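Long-range contact in pyruvate synthase subunit PorC (Thermotoga maritima MSB8, PDB 2RAA), which forms the gamma chain of a heterotetrameric pyruvate synthase that turns pyruvate and CoA into acetyl-CoA and CO2 while reducing ferredoxin: residues R122-I131 / G196-E204. Numbering follows the deposited sequence.
Sequences RKKTGFNGKI and GYEEVKCSE
The guanidinium of Arg122 reaches Ser203 and Glu204, with Ile131 CD1 over one face, 3.6 Å above the plane and displaced from its middle, and Gly129 N in plane at the edge. The Phe127 ring has Gly129 N over one face and Lys130 O and Ile131 CG1 at its edge. Near the guanidinium plane, at the edge, stands Glu204 OE2, in a long salt bridge of 3.9 Å to Arg122 NH2; the two flat groups are only 17° from coplanar. Ser203 OG comes in obliquely and takes two weak, bent hydrogen bonds, from Arg122 NH1 at 3.1 Å and from Arg122 NH2. With OG anti to the backbone N of Ser203 (chi1 -167°), the hydroxyl is turned to both nitrogens. Arg122 NE donates to a lone pair of Phe127 O at 3.2 Å, which helps fix the guanidinium's rotation. Cut back to alanine, the position would probably deprive Ser203 OG of two donors and the Glu204 carboxylate of its long salt-bridge partner. Backbone pairing adds Ser203 N to Ile131 O at 3.0 Å, and aliphatic Lys130 carbons run alongside Cys202 SG. Strand 201-202, outermost in the mixed sheet within this chain, lies antiparallel to strand 130-134, tied by the Cys202-Cys132 disulfide; Phe118 of helix 118-125 touches Ser203, and Val160 of helix 150-161 Cys202.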
loop_
_atom_site.group_PDB
_atom_site.type_symbol
_atom_site.label_atom_id
_atom_site.label_comp_id
_atom_site.label_asym_id
_atom_site.label_seq_id
_atom_site.Cartn_x
_atom_site.Cartn_y
_atom_site.Cartn_z
ATOM N N ARG A 122 -8.409 8.986 12.558
ATOM C CA ARG A 122 -7.743 9.537 13.732
ATOM C C ARG A 122 -8.333 8.983 15.018
ATOM O O ARG A 122 -7.607 8.707 15.964
ATOM C CB ARG A 122 -7.899 11.048 13.729
ATOM C CG ARG A 122 -6.624 11.798 14.012
ATOM C CD ARG A 122 -6.569 13.066 13.171
ATOM N NE ARG A 122 -5.217 13.324 12.675
ATOM C CZ ARG A 122 -4.936 14.114 11.643
ATOM N NH1 ARG A 122 -5.913 14.736 10.973
ATOM N NH2 ARG A 122 -3.668 14.273 11.279
ATOM N N LYS A 123 -9.656 8.832 15.043
ATOM C CA LYS A 123 -10.372 8.318 16.214
ATOM C C LYS A 123 -10.014 6.870 16.445
ATOM O O LYS A 123 -9.713 6.479 17.569
ATOM C CB LYS A 123 -11.898 8.436 16.033
ATOM C CG LYS A 123 -12.737 7.997 17.250
ATOM N N LYS A 124 -10.051 6.085 15.373
ATOM C CA LYS A 124 -9.781 4.645 15.451
ATOM C C LYS A 124 -8.338 4.294 15.843
ATOM O O LYS A 124 -8.101 3.279 16.503
ATOM C CB LYS A 124 -10.151 3.967 14.117
ATOM C CG LYS A 124 -11.611 3.551 14.015
ATOM C CD LYS A 124 -11.814 2.191 14.670
ATOM C CE LYS A 124 -13.288 1.794 14.799
ATOM N NZ LYS A 124 -13.994 2.526 15.900
ATOM N N THR A 125 -7.388 5.137 15.451
ATOM C CA THR A 125 -5.969 4.845 15.657
ATOM C C THR A 125 -5.286 5.692 16.727
ATOM O O THR A 125 -4.417 5.201 17.461
ATOM C CB THR A 125 -5.174 5.072 14.355
ATOM O OG1 THR A 125 -5.303 6.443 13.953
ATOM C CG2 THR A 125 -5.657 4.127 13.238
ATOM N N GLY A 126 -5.660 6.965 16.794
ATOM C CA GLY A 126 -5.008 7.919 17.691
ATOM C C GLY A 126 -3.743 8.482 17.049
ATOM O O GLY A 126 -2.838 8.987 17.734
ATOM N N PHE A 127 -3.682 8.398 15.725
ATOM C CA PHE A 127 -2.561 8.910 14.988
ATOM C C PHE A 127 -2.743 10.384 14.592
ATOM O O PHE A 127 -3.610 10.748 13.777
ATOM C CB PHE A 127 -2.312 8.059 13.737
ATOM C CG PHE A 127 -1.058 8.436 13.016
ATOM C CD1 PHE A 127 0.177 8.226 13.615
ATOM C CD2 PHE A 127 -1.104 9.037 11.769
ATOM C CE1 PHE A 127 1.345 8.601 12.979
ATOM C CE2 PHE A 127 0.058 9.418 11.117
ATOM C CZ PHE A 127 1.287 9.201 11.718
ATOM N N ASN A 128 -1.931 11.234 15.206
ATOM C CA ASN A 128 -1.773 12.616 14.767
ATOM C C ASN A 128 -0.599 12.444 13.833
ATOM O O ASN A 128 0.300 11.666 14.138
ATOM C CB ASN A 128 -1.439 13.509 15.939
ATOM C CG ASN A 128 -2.421 13.338 17.081
ATOM O OD1 ASN A 128 -2.076 12.768 18.120
ATOM N ND2 ASN A 128 -3.667 13.783 16.877
ATOM N N GLY A 129 -0.599 13.117 12.690
ATOM C CA GLY A 129 0.401 12.843 11.638
ATOM C C GLY A 129 -0.347 12.746 10.333
ATOM O O GLY A 129 -1.562 12.639 10.341
ATOM N N LYS A 130 0.358 12.784 9.210
ATOM C CA LYS A 130 -0.323 12.783 7.926
ATOM C C LYS A 130 -1.104 11.484 7.767
ATOM O O LYS A 130 -0.569 10.406 7.955
ATOM C CB LYS A 130 0.657 12.989 6.754
ATOM C CG LYS A 130 -0.057 13.333 5.438
ATOM C CD LYS A 130 0.841 13.176 4.208
ATOM C CE LYS A 130 1.786 14.351 4.025
ATOM N NZ LYS A 130 2.663 14.115 2.830
ATOM N N ILE A 131 -2.385 11.610 7.457
ATOM C CA ILE A 131 -3.257 10.478 7.164
ATOM C C ILE A 131 -3.749 10.651 5.737
ATOM O O ILE A 131 -4.313 11.676 5.411
ATOM C CB ILE A 131 -4.494 10.426 8.093
ATOM C CG1 ILE A 131 -4.066 10.109 9.537
ATOM C CG2 ILE A 131 -5.519 9.418 7.545
ATOM C CD1 ILE A 131 -5.150 10.293 10.606
ATOM N N GLY A 196 -5.460 5.193 -8.270
ATOM C CA GLY A 196 -5.111 5.306 -6.835
ATOM C C GLY A 196 -4.058 6.425 -6.669
ATOM O O GLY A 196 -4.050 7.170 -5.686
ATOM N N TYR A 197 -3.160 6.530 -7.628
ATOM C CA TYR A 197 -2.119 7.582 -7.611
ATOM C C TYR A 197 -2.779 8.946 -7.621
ATOM O O TYR A 197 -2.543 9.742 -6.724
ATOM C CB TYR A 197 -1.197 7.443 -8.809
ATOM C CG TYR A 197 -0.112 8.492 -8.925
ATOM C CD1 TYR A 197 -0.361 9.688 -9.562
ATOM C CD2 TYR A 197 1.163 8.264 -8.438
ATOM C CE1 TYR A 197 0.621 10.656 -9.713
ATOM C CE2 TYR A 197 2.166 9.225 -8.572
ATOM C CZ TYR A 197 1.881 10.434 -9.212
ATOM O OH TYR A 197 2.852 11.436 -9.375
ATOM N N GLU A 198 -3.672 9.165 -8.590
ATOM C CA GLU A 198 -4.411 10.429 -8.747
ATOM C C GLU A 198 -5.363 10.804 -7.632
ATOM O O GLU A 198 -5.424 11.962 -7.237
ATOM C CB GLU A 198 -5.228 10.366 -10.030
ATOM C CG GLU A 198 -4.376 10.471 -11.275
ATOM C CD GLU A 198 -5.029 9.920 -12.522
ATOM O OE1 GLU A 198 -6.262 9.601 -12.533
ATOM O OE2 GLU A 198 -4.262 9.804 -13.505
ATOM N N GLU A 199 -6.113 9.823 -7.125
ATOM C CA GLU A 199 -7.215 10.104 -6.228
ATOM C C GLU A 199 -6.958 10.098 -4.732
ATOM O O GLU A 199 -7.806 10.517 -3.975
ATOM C CB GLU A 199 -8.378 9.194 -6.604
ATOM C CG GLU A 199 -9.185 9.824 -7.748
ATOM C CD GLU A 199 -9.645 8.851 -8.809
ATOM O OE1 GLU A 199 -10.384 7.886 -8.465
ATOM O OE2 GLU A 199 -9.283 9.087 -9.996
ATOM N N VAL A 200 -5.799 9.652 -4.285
ATOM C CA VAL A 200 -5.538 9.630 -2.852
ATOM C C VAL A 200 -5.613 11.069 -2.306
ATOM O O VAL A 200 -5.143 11.984 -2.971
ATOM C CB VAL A 200 -4.158 9.021 -2.553
ATOM C CG1 VAL A 200 -3.029 9.797 -3.302
ATOM C CG2 VAL A 200 -3.914 8.953 -1.030
ATOM N N LYS A 201 -6.203 11.278 -1.121
ATOM C CA LYS A 201 -6.260 12.617 -0.517
ATOM C C LYS A 201 -5.596 12.620 0.842
ATOM O O LYS A 201 -5.733 11.674 1.604
ATOM C CB LYS A 201 -7.702 13.119 -0.356
ATOM C CG LYS A 201 -8.548 13.149 -1.625
ATOM C CD LYS A 201 -8.028 14.119 -2.684
ATOM C CE LYS A 201 -8.928 14.079 -3.941
ATOM N NZ LYS A 201 -8.390 14.920 -5.059
ATOM N N CYS A 202 -4.912 13.722 1.153
ATOM C CA CYS A 202 -4.152 13.838 2.383
ATOM C C CYS A 202 -4.559 14.934 3.385
ATOM O O CYS A 202 -4.971 16.032 3.026
ATOM C CB CYS A 202 -2.679 14.021 2.028
ATOM S SG CYS A 202 -1.980 12.529 1.391
ATOM N N SER A 203 -4.358 14.569 4.646
ATOM C CA SER A 203 -4.551 15.358 5.846
ATOM C C SER A 203 -3.736 16.653 5.853
ATOM O O SER A 203 -4.221 17.710 6.280
ATOM C CB SER A 203 -4.068 14.474 6.992
ATOM O OG SER A 203 -4.427 14.929 8.256
ATOM N N GLU A 204 -2.489 16.552 5.398
ATOM C CA GLU A 204 -1.564 17.688 5.337
ATOM C C GLU A 204 -0.858 17.663 3.983
ATOM O O GLU A 204 -0.800 16.608 3.324
ATOM C CB GLU A 204 -0.535 17.568 6.464
ATOM C CG GLU A 204 -1.171 17.146 7.795
ATOM C CD GLU A 204 -0.164 16.739 8.852
ATOM O OE1 GLU A 204 1.066 16.851 8.609
ATOM O OE2 GLU A 204 -0.623 16.298 9.935
#